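Long-range contacts in thiosulfate sulfurtransferase TUM1 (Saccharomyces cerevisiae, PDB 3UTN), which accepts persulfide sulfur from NFS1 and passes it to UBA4 in the pathway that 2-thiolates the wobble uridine of tRNAs: residues 47-52 and 74-79; 99-104 and 132-137; 103-108 and 172-177; 110-115 and 138-143; 126-131 and 288-293. All blocks are in the same frame, centred on the assembly; numbering follows the deposited sequence.

Overall arrangement
Contacts 1, 2 and 4 lie within the N-terminal rhodanese domain, contact 3 fastens the loop 172-177 to its helix 98-107, and contact 5 joins the two domains. Contacts 1 and 4 lie on the same parallel sheet, where Val48 N reaches Ile115 O at 2.7 Å. Contacts 2 and 3 share helix 98-107, and their centres are about 8 Å apart. Phe79 of contact 1 touches Leu134 and Phe101 of contact 2, so sheet and helices form one apolar interior. Contact 5 lies nearest the active site: the side chain of Arg129 is about 7 Å from that of Cys282, which carries the persulfide intermediate in catalysis, whereas that of Thr133 in contact 2 is about 12 Å away.

Contact 1. Residues 47-52 and 74-79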
# COMPACT_ATOMS: atom_id res chain seq x y z
N ILE A 47 4.36 6.25 -19.95
CA ILE A 47 4.07 5.22 -18.98
C ILE A 47 5.33 4.95 -18.20
O ILE A 47 6.35 4.51 -18.74
CB ILE A 47 3.51 3.94 -19.60
CG1 ILE A 47 2.15 4.24 -20.22
CG2 ILE A 47 3.38 2.86 -18.53
CD1 ILE A 47 1.64 3.14 -21.10
N VAL A 48 5.25 5.26 -16.92
CA VAL A 48 6.40 5.17 -16.07
C VAL A 48 6.06 4.10 -15.07
O VAL A 48 5.27 4.33 -14.16
CB VAL A 48 6.71 6.50 -15.38
CG1 VAL A 48 7.89 6.33 -14.44
CG2 VAL A 48 6.98 7.57 -16.41
N PRO A 49 6.62 2.90 -15.28
CA PRO A 49 6.49 1.89 -14.26
C PRO A 49 7.23 2.41 -13.06
O PRO A 49 8.21 3.13 -13.19
CB PRO A 49 7.20 0.69 -14.86
CG PRO A 49 7.18 0.94 -16.32
CD PRO A 49 7.38 2.41 -16.43
N VAL A 50 6.71 2.09 -11.90
CA VAL A 50 7.26 2.62 -10.69
C VAL A 50 7.54 1.41 -9.85
O VAL A 50 6.63 0.75 -9.38
CB VAL A 50 6.28 3.55 -9.99
CG1 VAL A 50 6.88 4.08 -8.70
CG2 VAL A 50 5.92 4.71 -10.91
N ASP A 51 8.81 1.11 -9.70
CA ASP A 51 9.23 0.08 -8.80
C ASP A 51 9.21 0.68 -7.41
O ASP A 51 10.01 1.55 -7.07
CB ASP A 51 10.62 -0.41 -9.18
CG ASP A 51 11.10 -1.53 -8.31
OD1 ASP A 51 10.34 -1.96 -7.42
OD2 ASP A 51 12.23 -1.98 -8.51
N ALA A 52 8.28 0.20 -6.60
CA ALA A 52 8.12 0.67 -5.25
C ALA A 52 8.63 -0.38 -4.30
O ALA A 52 8.28 -0.41 -3.12
CB ALA A 52 6.67 0.97 -4.97
N PRO A 74 10.60 -1.98 -18.12
CA PRO A 74 11.29 -0.93 -18.84
C PRO A 74 10.82 0.45 -18.41
O PRO A 74 9.65 0.63 -18.11
CB PRO A 74 10.89 -1.20 -20.29
CG PRO A 74 10.77 -2.69 -20.34
CD PRO A 74 10.16 -3.07 -19.02
N ASN A 75 11.75 1.40 -18.35
CA ASN A 75 11.42 2.80 -18.10
C ASN A 75 10.95 3.04 -16.68
O ASN A 75 10.37 4.08 -16.38
CB ASN A 75 10.36 3.29 -19.09
CG ASN A 75 10.68 2.89 -20.51
OD1 ASN A 75 11.83 2.96 -20.94
ND2 ASN A 75 9.67 2.45 -21.25
N SER A 76 11.21 2.06 -15.82
CA SER A 76 10.83 2.16 -14.42
C SER A 76 11.56 3.28 -13.73
O SER A 76 12.70 3.56 -14.03
CB SER A 76 11.14 0.88 -13.68
OG SER A 76 10.20 -0.13 -13.98
N ILE A 77 10.87 3.90 -12.80
CA ILE A 77 11.55 4.70 -11.83
C ILE A 77 11.47 3.86 -10.59
O ILE A 77 10.65 2.94 -10.48
CB ILE A 77 10.88 6.06 -11.59
CG1 ILE A 77 9.44 5.86 -11.10
CG2 ILE A 77 10.96 6.90 -12.84
CD1 ILE A 77 8.75 7.13 -10.69
N PHE A 78 12.34 4.17 -9.65
CA PHE A 78 12.25 3.55 -8.38
C PHE A 78 11.55 4.52 -7.47
O PHE A 78 11.92 5.69 -7.40
CB PHE A 78 13.64 3.24 -7.86
CG PHE A 78 13.64 2.72 -6.47
CD1 PHE A 78 13.14 1.46 -6.19
CD2 PHE A 78 14.11 3.51 -5.43
CE1 PHE A 78 13.12 0.98 -4.89
CE2 PHE A 78 14.11 3.03 -4.14
CZ PHE A 78 13.61 1.77 -3.87
N PHE A 79 10.53 4.04 -6.79
CA PHE A 79 9.82 4.84 -5.82
C PHE A 79 10.31 4.38 -4.47
O PHE A 79 10.01 3.28 -4.03
CB PHE A 79 8.33 4.62 -5.94
CG PHE A 79 7.50 5.48 -5.03
CD1 PHE A 79 7.35 5.15 -3.69
CD2 PHE A 79 6.87 6.61 -5.52
CE1 PHE A 79 6.58 5.93 -2.85
CE2 PHE A 79 6.09 7.40 -4.68
CZ PHE A 79 5.94 7.06 -3.35
O HOH W 1 6.85 2.50 -20.20
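Ile77 lies against two valines of the neighbouring strand, and these three side chains form the apolar centre. Its CG2 meets Val48 CG1 at 3.5 Å, the side chains crossing at about a right angle. Its CG1 lies 3.7 Å from Val50 CG2, and here the two run side by side in the same direction. A first torsion of 59° sets CG1 of Ile77 between its own backbone N and carbonyl carbon and holds it beside Val50. Beta-branched residues suit extended strands, and their paired branches let one isoleucine serve two neighbours. Cys130 and Leu134 of helix 127-136 extend this apolar layer by packing on Phe79. On the other face of the sheet the Asp51 carboxylate stands perpendicular to the Phe78 ring, with Asp51 CG 4.2 Å from Phe78 CD1, and Asp51 OD1 bonds to the hydroxyl of Thr53.

Further out comes the backbone ladder. Ile77 N donates to Pro49 O at 2.8 Å, Asp51 N to Ile77 O at 2.7 Å, and Phe79 N to Asp51 O at 2.6 Å, the last almost straight at the hydrogen (170°). Pro49 has no N-H to give but keeps its carbonyl, which suits the place where the ladder begins. At the polar edge a water donates to Ile47 O and accepts from Asn75 ND2, tying strand 47-51 to the loop before strand 77-78. Asn75 has a positive phi, which asparagine tolerates well. Strands 47-51 and 77-78, with helix 63-69 linking them, form a right-handed beta-alpha-beta unit at the edge of the parallel rhodanese sheet.

Contact 2. Residues 99-104 and 132-137; sequences KVFDDA and WTLGVM
Phe101 drives its ring against Met137, and the two side chains slide past each other in opposite directions. Met137 CB sits over one face, 3.3 Å from the centroid of the Phe101 ring, in a CH-pi contact displaced toward the rim. The fit is close: Met137 CB comes within 3.2 Å of Phe101 CE2. With CG beside the backbone N (chi1 -75°), Met137 CG lies 3.3 Å from Phe101 CG; bends at the next two torsions then carry SD and CE along the CB side of the ring. The sulfur lies obliquely, with Met137 SD 4.8 Å from the Phe101 centroid, a Met-aromatic contact. An unbranched methionine suits this place because its slim, flexible chain can lie flat against one face of a ring.

The third main partner is Leu134, whose CD2 meets the ring at its edge, 3.5 Å from Phe101 CZ. Leu134 also packs on Leu116 and Val118, and so links helix 98-107 to the sheet through helix 127-136, in the layered alpha/beta arrangement of a rhodanese domain. Thr133 adds its methyl, 4.0 Å from Phe101 CD1. Its hydroxyl turns instead to the carbonyl of Arg129, a usual way for a buried threonine in a helix to satisfy its polar end.

Beside the ring, Asp102 forms a salt bridge with Lys98 and accepts the backbone N-H of Ser176.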
# COMPACT_ATOMS: atom_id res chain seq x y z
N LYS A 99 5.40 18.21 -0.27
CA LYS A 99 6.72 18.62 -0.74
C LYS A 99 7.65 17.43 -0.97
O LYS A 99 8.23 17.30 -2.04
CB LYS A 99 7.36 19.64 0.20
CG LYS A 99 8.86 19.81 0.00
CD LYS A 99 9.36 21.17 0.43
CE LYS A 99 9.57 22.08 -0.77
NZ LYS A 99 10.71 21.62 -1.62
N VAL A 100 7.79 16.57 0.03
CA VAL A 100 8.59 15.36 -0.11
C VAL A 100 8.09 14.57 -1.32
O VAL A 100 8.87 14.14 -2.15
CB VAL A 100 8.59 14.51 1.17
CG1 VAL A 100 9.05 13.08 0.90
CG2 VAL A 100 9.49 15.15 2.22
N PHE A 101 6.77 14.44 -1.43
CA PHE A 101 6.22 13.72 -2.55
C PHE A 101 6.55 14.38 -3.89
O PHE A 101 7.09 13.73 -4.77
CB PHE A 101 4.71 13.57 -2.44
CG PHE A 101 4.13 12.83 -3.60
CD1 PHE A 101 4.19 11.44 -3.64
CD2 PHE A 101 3.56 13.52 -4.67
CE1 PHE A 101 3.66 10.75 -4.71
CE2 PHE A 101 3.03 12.83 -5.74
CZ PHE A 101 3.08 11.45 -5.76
N ASP A 102 6.24 15.66 -4.01
CA ASP A 102 6.50 16.40 -5.24
C ASP A 102 7.97 16.38 -5.60
O ASP A 102 8.32 16.16 -6.75
CB ASP A 102 6.01 17.83 -5.12
CG ASP A 102 4.51 17.92 -5.09
OD1 ASP A 102 3.85 16.89 -5.36
OD2 ASP A 102 3.99 19.01 -4.79
N ASP A 103 8.81 16.60 -4.59
CA ASP A 103 10.25 16.58 -4.78
C ASP A 103 10.69 15.22 -5.26
O ASP A 103 11.48 15.13 -6.19
CB ASP A 103 10.98 16.97 -3.50
CG ASP A 103 10.83 18.44 -3.18
OD1 ASP A 103 10.31 19.17 -4.05
OD2 ASP A 103 11.22 18.86 -2.08
N ALA A 104 10.15 14.18 -4.64
CA ALA A 104 10.44 12.82 -5.06
C ALA A 104 10.05 12.65 -6.52
O ALA A 104 10.87 12.24 -7.33
CB ALA A 104 9.69 11.83 -4.19
N TRP A 132 -0.99 3.81 -4.08
CA TRP A 132 -1.92 4.56 -3.28
C TRP A 132 -1.39 5.92 -2.96
O TRP A 132 -2.10 6.89 -3.10
CB TRP A 132 -2.21 3.76 -2.05
CG TRP A 132 -2.98 4.48 -1.01
CD1 TRP A 132 -4.34 4.73 -0.98
CD2 TRP A 132 -2.45 5.04 0.21
NE1 TRP A 132 -4.68 5.40 0.16
CE2 TRP A 132 -3.59 5.62 0.92
CE3 TRP A 132 -1.19 5.14 0.78
CZ2 TRP A 132 -3.46 6.25 2.13
CZ3 TRP A 132 -1.07 5.77 2.01
CH2 TRP A 132 -2.17 6.32 2.66
N THR A 133 -0.12 5.99 -2.57
CA THR A 133 0.53 7.27 -2.30
C THR A 133 0.47 8.19 -3.51
O THR A 133 0.08 9.35 -3.41
CB THR A 133 1.99 7.07 -1.87
OG1 THR A 133 2.01 6.27 -0.70
CG2 THR A 133 2.66 8.42 -1.59
N LEU A 134 0.85 7.65 -4.66
CA LEU A 134 0.75 8.37 -5.92
C LEU A 134 -0.66 8.85 -6.15
O LEU A 134 -0.89 10.02 -6.43
CB LEU A 134 1.19 7.48 -7.07
CG LEU A 134 2.66 7.08 -7.01
CD1 LEU A 134 2.92 6.01 -8.05
CD2 LEU A 134 3.55 8.29 -7.22
N GLY A 135 -1.61 7.93 -6.00
CA GLY A 135 -3.03 8.25 -6.14
C GLY A 135 -3.48 9.26 -5.13
O GLY A 135 -4.13 10.24 -5.48
N VAL A 136 -3.12 9.05 -3.86
CA VAL A 136 -3.54 9.97 -2.81
C VAL A 136 -2.99 11.35 -3.10
O VAL A 136 -3.68 12.34 -2.91
CB VAL A 136 -3.10 9.51 -1.41
CG1 VAL A 136 -3.35 10.60 -0.38
CG2 VAL A 136 -3.86 8.26 -1.02
N MET A 137 -1.77 11.39 -3.60
CA MET A 137 -1.14 12.64 -3.95
C MET A 137 -1.65 13.18 -5.27
O MET A 137 -1.07 14.10 -5.84
CB MET A 137 0.37 12.48 -3.98
CG MET A 137 0.99 12.41 -2.60
SD MET A 137 0.37 13.71 -1.52
CE MET A 137 0.99 15.19 -2.33

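Contact 3. Residues 103-108 and 172-177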
# COMPACT_ATOMS: atom_id res chain seq x y z
N ASP A 103 8.81 16.60 -4.59
CA ASP A 103 10.25 16.58 -4.78
C ASP A 103 10.69 15.22 -5.26
O ASP A 103 11.48 15.13 -6.19
CB ASP A 103 10.98 16.97 -3.50
CG ASP A 103 10.83 18.44 -3.18
OD1 ASP A 103 10.31 19.17 -4.05
OD2 ASP A 103 11.22 18.86 -2.08
N ALA A 104 10.15 14.18 -4.64
CA ALA A 104 10.44 12.82 -5.06
C ALA A 104 10.05 12.65 -6.52
O ALA A 104 10.87 12.24 -7.33
CB ALA A 104 9.69 11.83 -4.19
N MET A 105 8.80 12.98 -6.84
CA MET A 105 8.31 12.87 -8.20
C MET A 105 9.19 13.66 -9.15
O MET A 105 9.57 13.17 -10.21
CB MET A 105 6.88 13.36 -8.30
CG MET A 105 5.87 12.54 -7.53
SD MET A 105 5.99 10.79 -7.92
CE MET A 105 6.96 10.21 -6.53
N SER A 106 9.49 14.89 -8.75
CA SER A 106 10.37 15.75 -9.52
C SER A 106 11.72 15.09 -9.72
O SER A 106 12.19 14.97 -10.85
CB SER A 106 10.53 17.10 -8.81
OG SER A 106 9.28 17.76 -8.72
N ASN A 107 12.32 14.65 -8.62
CA ASN A 107 13.62 13.99 -8.63
C ASN A 107 13.63 12.79 -9.57
O ASN A 107 14.61 12.56 -10.27
CB ASN A 107 14.00 13.54 -7.21
CG ASN A 107 15.41 13.01 -7.12
OD1 ASN A 107 16.38 13.77 -7.12
ND2 ASN A 107 15.54 11.70 -7.02
N LEU A 108 12.52 12.07 -9.60
CA LEU A 108 12.37 10.88 -10.43
C LEU A 108 11.95 11.24 -11.83
O LEU A 108 11.82 10.38 -12.70
CB LEU A 108 11.35 9.93 -9.81
CG LEU A 108 11.73 9.40 -8.43
CD1 LEU A 108 10.53 8.75 -7.77
CD2 LEU A 108 12.93 8.45 -8.50
N SER A 172 11.92 16.42 -13.23
CA SER A 172 10.76 17.16 -13.69
C SER A 172 10.41 18.14 -12.60
O SER A 172 11.03 18.15 -11.54
CB SER A 172 9.60 16.20 -13.91
OG SER A 172 9.27 15.56 -12.69
N HIS A 173 9.42 18.99 -12.86
CA HIS A 173 8.86 19.84 -11.83
C HIS A 173 7.47 19.36 -11.56
O HIS A 173 6.49 19.90 -12.07
CB HIS A 173 8.89 21.30 -12.27
CG HIS A 173 10.29 21.84 -12.45
ND1 HIS A 173 11.00 21.65 -13.58
CD2 HIS A 173 11.11 22.57 -11.59
CE1 HIS A 173 12.20 22.24 -13.45
NE2 HIS A 173 12.27 22.80 -12.23
N TYR A 174 7.38 18.30 -10.77
CA TYR A 174 6.11 17.70 -10.45
C TYR A 174 5.52 18.38 -9.25
O TYR A 174 6.18 18.54 -8.22
CB TYR A 174 6.31 16.23 -10.15
CG TYR A 174 5.02 15.47 -9.92
CD1 TYR A 174 4.52 14.64 -10.91
CD2 TYR A 174 4.33 15.58 -8.72
CE1 TYR A 174 3.36 13.93 -10.71
CE2 TYR A 174 3.16 14.87 -8.51
CZ TYR A 174 2.69 14.05 -9.51
OH TYR A 174 1.54 13.34 -9.31
N GLU A 175 4.27 18.77 -9.37
CA GLU A 175 3.59 19.40 -8.27
C GLU A 175 2.19 18.86 -8.18
O GLU A 175 1.37 19.10 -9.06
CB GLU A 175 3.58 20.91 -8.43
CG GLU A 175 3.18 21.66 -7.18
CD GLU A 175 3.42 23.15 -7.29
OE1 GLU A 175 4.30 23.55 -8.09
OE2 GLU A 175 2.72 23.91 -6.59
N SER A 176 1.93 18.12 -7.11
CA SER A 176 0.60 17.62 -6.84
C SER A 176 -0.35 18.81 -6.74
O SER A 176 -0.14 19.71 -5.94
CB SER A 176 0.58 16.83 -5.53
OG SER A 176 -0.75 16.47 -5.20
N SER A 177 -1.37 18.80 -7.59
CA SER A 177 -2.35 19.89 -7.63
C SER A 177 -3.45 19.61 -6.62
O SER A 177 -4.13 20.52 -6.15
CB SER A 177 -2.93 20.03 -9.03
OG SER A 177 -3.58 18.84 -9.43
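Met105 and Tyr174 lie side by side and point the same way, the methionine over one face of the ring. Met105 CB is 3.6 Å from the centroid of the Tyr174 ring, 28° off its normal, and makes a CH-pi contact shifted toward the rim. Met105 SD stands almost directly above the same face but farther off, at 4.8 Å from the centroid, which makes this a Met-aromatic pair as well.

Next to this apolar patch, Ser106 holds the loop with two acceptors. Its carbonyl O takes the N-H of Ser172 at 2.8 Å, and its OG takes the N-H of Tyr174, also at 2.8 Å. Serine suits the place: its short side chain, with OG beside its own backbone N (chi1 -63°), lets the hydroxyl accept from the loop while it donates back to the carbonyl of Asp102, one turn earlier.

Farther out, the Ser172 hydroxyl bonds to Val110 O. The Tyr174 hydroxyl is hydrogen-bonded to His139 ND1, and Lys112 makes a cation-pi contact on the ring face opposite Met105. Replacing the tyrosine by a leucine would remove both ring and hydroxyl, and is likely to leave His139 ND1 without its mate and the Lys112 ammonium without its aromatic surface.

The loop of residues 172-177 has no regular structure of its own, and two of its N-H groups, those of Ser172 and Tyr174, find acceptors on Ser106 near the end of helix 98-107. The ring, held between Met105 and Lys112, adds an apolar anchor.

Contact 4. Residues 110-115 and 138-143; sequences VQKDDI and GHPKVY. With DMS (dimethyl sulfoxide), chain B.
Lys141 lies across Ile115 before it turns to an acid. Its CB and CD lie 3.8 and 3.7 Å from Ile115 CG1. Bends at chi3 (-67°) and chi4 then turn the chain toward the beta turn 111-114. Lys141 NZ forms a salt bridge with Asp113 OD1 at 3.1 Å, met from above the carboxylate plane, and donates to a water. That water also bonds to the carbonyls of Lys112 and Asp114 and to Lys141 N. Asp113 OD2 is hydrogen-bonded to His45 ND1. A long lysine suits this place: its methylenes cover the isoleucine while its ammonium reaches the acid of the turn.

Deeper in, the His139 ring is set among carbonyls, with Gln111 O and Asp114 O at its edge and Lys112 O over one face. NE2 donates to Asp114 O, though the modelled 2.4 Å is very short and doubtful. ND1 is held by the Tyr174 hydroxyl. A phenylalanine in place of His139 would probably leave Asp114 O without its ring donor and the hydroxyl of Tyr174 without its histidine partner.

Ile115 CG2 meets the edge of the Tyr143 ring, 3.3 Å from CD2. A dimethyl sulfoxide, probably from the crystallisation liquor, covers one face of that ring. Gly138, with positive phi, closes helix 127-136 in a Schellman motif, and the chain then enters strand 141-145 beside strand 115-119, completing a beta-alpha-beta crossover of the rhodanese sheet.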
# COMPACT_ATOMS: atom_id res chain seq x y z
N VAL A 110 9.08 12.26 -12.69
CA VAL A 110 7.68 11.93 -12.92
C VAL A 110 6.97 13.20 -13.37
O VAL A 110 7.13 14.25 -12.77
CB VAL A 110 7.01 11.35 -11.67
CG1 VAL A 110 5.52 11.17 -11.88
CG2 VAL A 110 7.65 10.03 -11.31
N GLN A 111 6.23 13.09 -14.46
CA GLN A 111 5.41 14.20 -14.92
C GLN A 111 4.00 13.90 -14.45
O GLN A 111 3.63 12.74 -14.30
CB GLN A 111 5.45 14.33 -16.44
CG GLN A 111 6.84 14.56 -17.03
CD GLN A 111 7.37 15.98 -16.82
OE1 GLN A 111 6.73 16.81 -16.17
NE2 GLN A 111 8.55 16.25 -17.37
N LYS A 112 3.22 14.94 -14.24
CA LYS A 112 1.83 14.77 -13.84
C LYS A 112 1.10 13.85 -14.80
O LYS A 112 0.27 13.06 -14.38
CB LYS A 112 1.12 16.12 -13.79
CG LYS A 112 -0.27 16.06 -13.17
CD LYS A 112 -0.22 15.63 -11.71
CE LYS A 112 0.68 16.53 -10.88
NZ LYS A 112 0.19 17.93 -10.90
N ASP A 113 1.42 13.95 -16.09
CA ASP A 113 0.70 13.20 -17.10
C ASP A 113 1.12 11.74 -17.19
O ASP A 113 0.48 10.96 -17.88
CB ASP A 113 0.86 13.85 -18.48
CG ASP A 113 -0.14 13.31 -19.47
OD1 ASP A 113 -1.34 13.28 -19.14
OD2 ASP A 113 0.27 12.91 -20.58
N ASP A 114 2.19 11.39 -16.49
CA ASP A 114 2.69 10.03 -16.53
C ASP A 114 1.63 9.06 -16.08
O ASP A 114 0.95 9.28 -15.08
CB ASP A 114 3.90 9.85 -15.62
CG ASP A 114 5.13 10.50 -16.17
OD1 ASP A 114 5.16 10.81 -17.38
OD2 ASP A 114 6.07 10.69 -15.39
N ILE A 115 1.49 7.98 -16.82
CA ILE A 115 0.79 6.84 -16.29
C ILE A 115 1.81 6.12 -15.43
O ILE A 115 2.82 5.63 -15.92
CB ILE A 115 0.29 5.92 -17.40
CG1 ILE A 115 -0.79 6.62 -18.23
CG2 ILE A 115 -0.24 4.63 -16.79
CD1 ILE A 115 -1.20 5.85 -19.47
N GLY A 138 -2.75 12.61 -5.74
CA GLY A 138 -3.50 13.16 -6.85
C GLY A 138 -2.87 12.91 -8.20
O GLY A 138 -3.20 13.57 -9.17
N HIS A 139 -1.96 11.95 -8.27
CA HIS A 139 -1.42 11.64 -9.57
C HIS A 139 -2.52 11.07 -10.40
O HIS A 139 -3.18 10.13 -9.98
CB HIS A 139 -0.23 10.71 -9.51
CG HIS A 139 0.49 10.64 -10.82
ND1 HIS A 139 1.42 11.53 -11.16
CD2 HIS A 139 0.33 9.80 -11.90
CE1 HIS A 139 1.88 11.25 -12.39
NE2 HIS A 139 1.21 10.19 -12.84
N PRO A 140 -2.75 11.66 -11.59
CA PRO A 140 -3.94 11.38 -12.37
C PRO A 140 -4.04 9.91 -12.75
O PRO A 140 -5.10 9.31 -12.57
CB PRO A 140 -3.73 12.24 -13.63
CG PRO A 140 -2.91 13.38 -13.15
CD PRO A 140 -1.96 12.76 -12.17
N LYS A 141 -2.95 9.34 -13.24
CA LYS A 141 -3.01 8.00 -13.78
C LYS A 141 -2.01 7.13 -13.07
O LYS A 141 -0.80 7.25 -13.25
CB LYS A 141 -2.80 8.02 -15.29
CG LYS A 141 -3.89 8.79 -16.03
CD LYS A 141 -3.52 9.05 -17.48
CE LYS A 141 -2.34 10.01 -17.61
NZ LYS A 141 -2.57 11.36 -17.01
N VAL A 142 -2.55 6.26 -12.23
CA VAL A 142 -1.72 5.41 -11.44
C VAL A 142 -2.30 4.02 -11.54
O VAL A 142 -3.49 3.79 -11.34
CB VAL A 142 -1.67 5.83 -9.96
CG1 VAL A 142 -0.68 4.95 -9.21
CG2 VAL A 142 -1.27 7.29 -9.84
N TYR A 143 -1.42 3.10 -11.86
CA TYR A 143 -1.79 1.73 -11.87
C TYR A 143 -0.92 1.02 -10.90
O TYR A 143 0.22 1.42 -10.64
CB TYR A 143 -1.61 1.15 -13.25
CG TYR A 143 -2.61 1.71 -14.23
CD1 TYR A 143 -3.85 1.12 -14.39
CD2 TYR A 143 -2.30 2.84 -14.97
CE1 TYR A 143 -4.77 1.63 -15.28
CE2 TYR A 143 -3.22 3.36 -15.87
CZ TYR A 143 -4.45 2.74 -16.02
OH TYR A 143 -5.35 3.27 -16.91
S DMS B . -6.13 5.30 -12.12
O DMS B . -5.22 6.45 -11.92
C1 DMS B . -7.68 5.91 -12.52
C2 DMS B . -5.76 4.58 -13.61
O HOH W 2 -1.01 10.91 -14.79
O HOH W 3 -1.93 16.62 -8.85

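Contact 5. Residues 126-131 and 288-293; sequences SSPRCA and GVIIKT
Val289 presses its two methyls onto the first turn of helix 127-136, and here the packing is tightest. Its CG1, anti to the backbone N (chi1 180°), comes within 3.2 Å of Pro128 O, while its CG2 rests 3.8 Å from Arg129 CD, the side chains crossing at about a right angle. A compact branched valine suits the segments 127-131 and 288-293, whose axes approach to 7.9 Å and cross at 74°.

Toward Ile290 and Thr293 the fit is looser. Pro128 CG stands 3.9 Å from Ile290 CG1, and Pro128 CB lies 3.7 Å from Thr293 OG1. That hydroxyl is engaged within its own helix: it donates to Val289 O at 2.6 Å, from the face of the carbonyl opposite the N-H of Thr293, so the polar atom can face proline carbons without lacking a partner. Proline fits an opening helical turn, where an N-H is not needed for the helical bonds.

Arg129 carries its guanidinium past Val289 into a salt bridge with Asp307 of the C-terminal domain. The contact is an interface between the two halves of a tandem rhodanese, made on the second side by the helix that follows the loop of the catalytic Cys282.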
# COMPACT_ATOMS: atom_id res chain seq x y z
N SER A 126 4.73 -3.34 -1.16
CA SER A 126 4.90 -1.91 -0.97
C SER A 126 4.31 -1.16 -2.14
O SER A 126 4.05 0.04 -2.05
CB SER A 126 6.39 -1.60 -0.87
OG SER A 126 7.08 -2.16 -1.97
N SER A 127 4.12 -1.86 -3.24
CA SER A 127 3.58 -1.22 -4.43
C SER A 127 2.19 -0.65 -4.18
O SER A 127 1.92 0.46 -4.62
CB SER A 127 3.60 -2.15 -5.63
OG SER A 127 2.88 -3.33 -5.36
N PRO A 128 1.32 -1.37 -3.44
CA PRO A 128 0.02 -0.77 -3.22
C PRO A 128 0.16 0.53 -2.46
O PRO A 128 -0.44 1.53 -2.83
CB PRO A 128 -0.72 -1.81 -2.37
CG PRO A 128 -0.03 -3.09 -2.70
CD PRO A 128 1.40 -2.70 -2.81
N ARG A 129 0.98 0.51 -1.41
CA ARG A 129 1.28 1.71 -0.65
C ARG A 129 1.72 2.81 -1.59
O ARG A 129 1.26 3.94 -1.50
CB ARG A 129 2.41 1.43 0.34
CG ARG A 129 2.94 2.68 1.00
CD ARG A 129 1.98 3.11 2.08
NE ARG A 129 2.33 4.42 2.61
CZ ARG A 129 1.84 4.91 3.74
NH1 ARG A 129 1.00 4.18 4.46
NH2 ARG A 129 2.20 6.11 4.15
N CYS A 130 2.62 2.46 -2.49
CA CYS A 130 3.14 3.41 -3.44
C CYS A 130 2.08 3.88 -4.43
O CYS A 130 1.92 5.08 -4.63
CB CYS A 130 4.30 2.80 -4.20
SG CYS A 130 4.77 3.85 -5.57
N ALA A 131 1.38 2.94 -5.05
CA ALA A 131 0.32 3.29 -6.00
C ALA A 131 -0.66 4.20 -5.29
O ALA A 131 -1.08 5.23 -5.81
CB ALA A 131 -0.38 2.05 -6.50
N GLY A 288 -1.21 -2.18 5.25
CA GLY A 288 -2.58 -1.69 5.36
C GLY A 288 -3.13 -1.31 4.00
O GLY A 288 -4.30 -1.52 3.72
N VAL A 289 -2.28 -0.76 3.15
CA VAL A 289 -2.72 -0.38 1.82
C VAL A 289 -2.93 -1.61 0.96
O VAL A 289 -3.75 -1.61 0.06
CB VAL A 289 -1.75 0.58 1.13
CG1 VAL A 289 -2.27 0.92 -0.25
CG2 VAL A 289 -1.59 1.84 1.96
N ILE A 290 -2.18 -2.67 1.26
CA ILE A 290 -2.37 -3.91 0.54
C ILE A 290 -3.81 -4.34 0.70
O ILE A 290 -4.50 -4.61 -0.29
CB ILE A 290 -1.44 -5.02 1.05
CG1 ILE A 290 0.02 -4.60 0.91
CG2 ILE A 290 -1.73 -6.32 0.30
CD1 ILE A 290 0.99 -5.54 1.59
N ILE A 291 -4.29 -4.37 1.94
CA ILE A 291 -5.66 -4.81 2.17
C ILE A 291 -6.64 -3.76 1.76
O ILE A 291 -7.70 -4.07 1.25
CB ILE A 291 -5.92 -5.30 3.61
CG1 ILE A 291 -5.73 -4.19 4.64
CG2 ILE A 291 -5.02 -6.48 3.89
CD1 ILE A 291 -6.34 -4.53 5.98
N LYS A 292 -6.28 -2.50 1.99
CA LYS A 292 -7.11 -1.40 1.57
C LYS A 292 -7.40 -1.55 0.08
O LYS A 292 -8.53 -1.44 -0.37
CB LYS A 292 -6.39 -0.09 1.85
CG LYS A 292 -7.08 1.13 1.28
CD LYS A 292 -6.28 2.36 1.64
CE LYS A 292 -7.08 3.60 1.31
NZ LYS A 292 -7.35 3.67 -0.14
N THR A 293 -6.34 -1.82 -0.67
CA THR A 293 -6.42 -1.97 -2.11
C THR A 293 -7.25 -3.18 -2.48
O THR A 293 -8.08 -3.10 -3.39
CB THR A 293 -5.01 -2.08 -2.71
OG1 THR A 293 -4.31 -0.87 -2.41
CG2 THR A 293 -5.06 -2.28 -4.20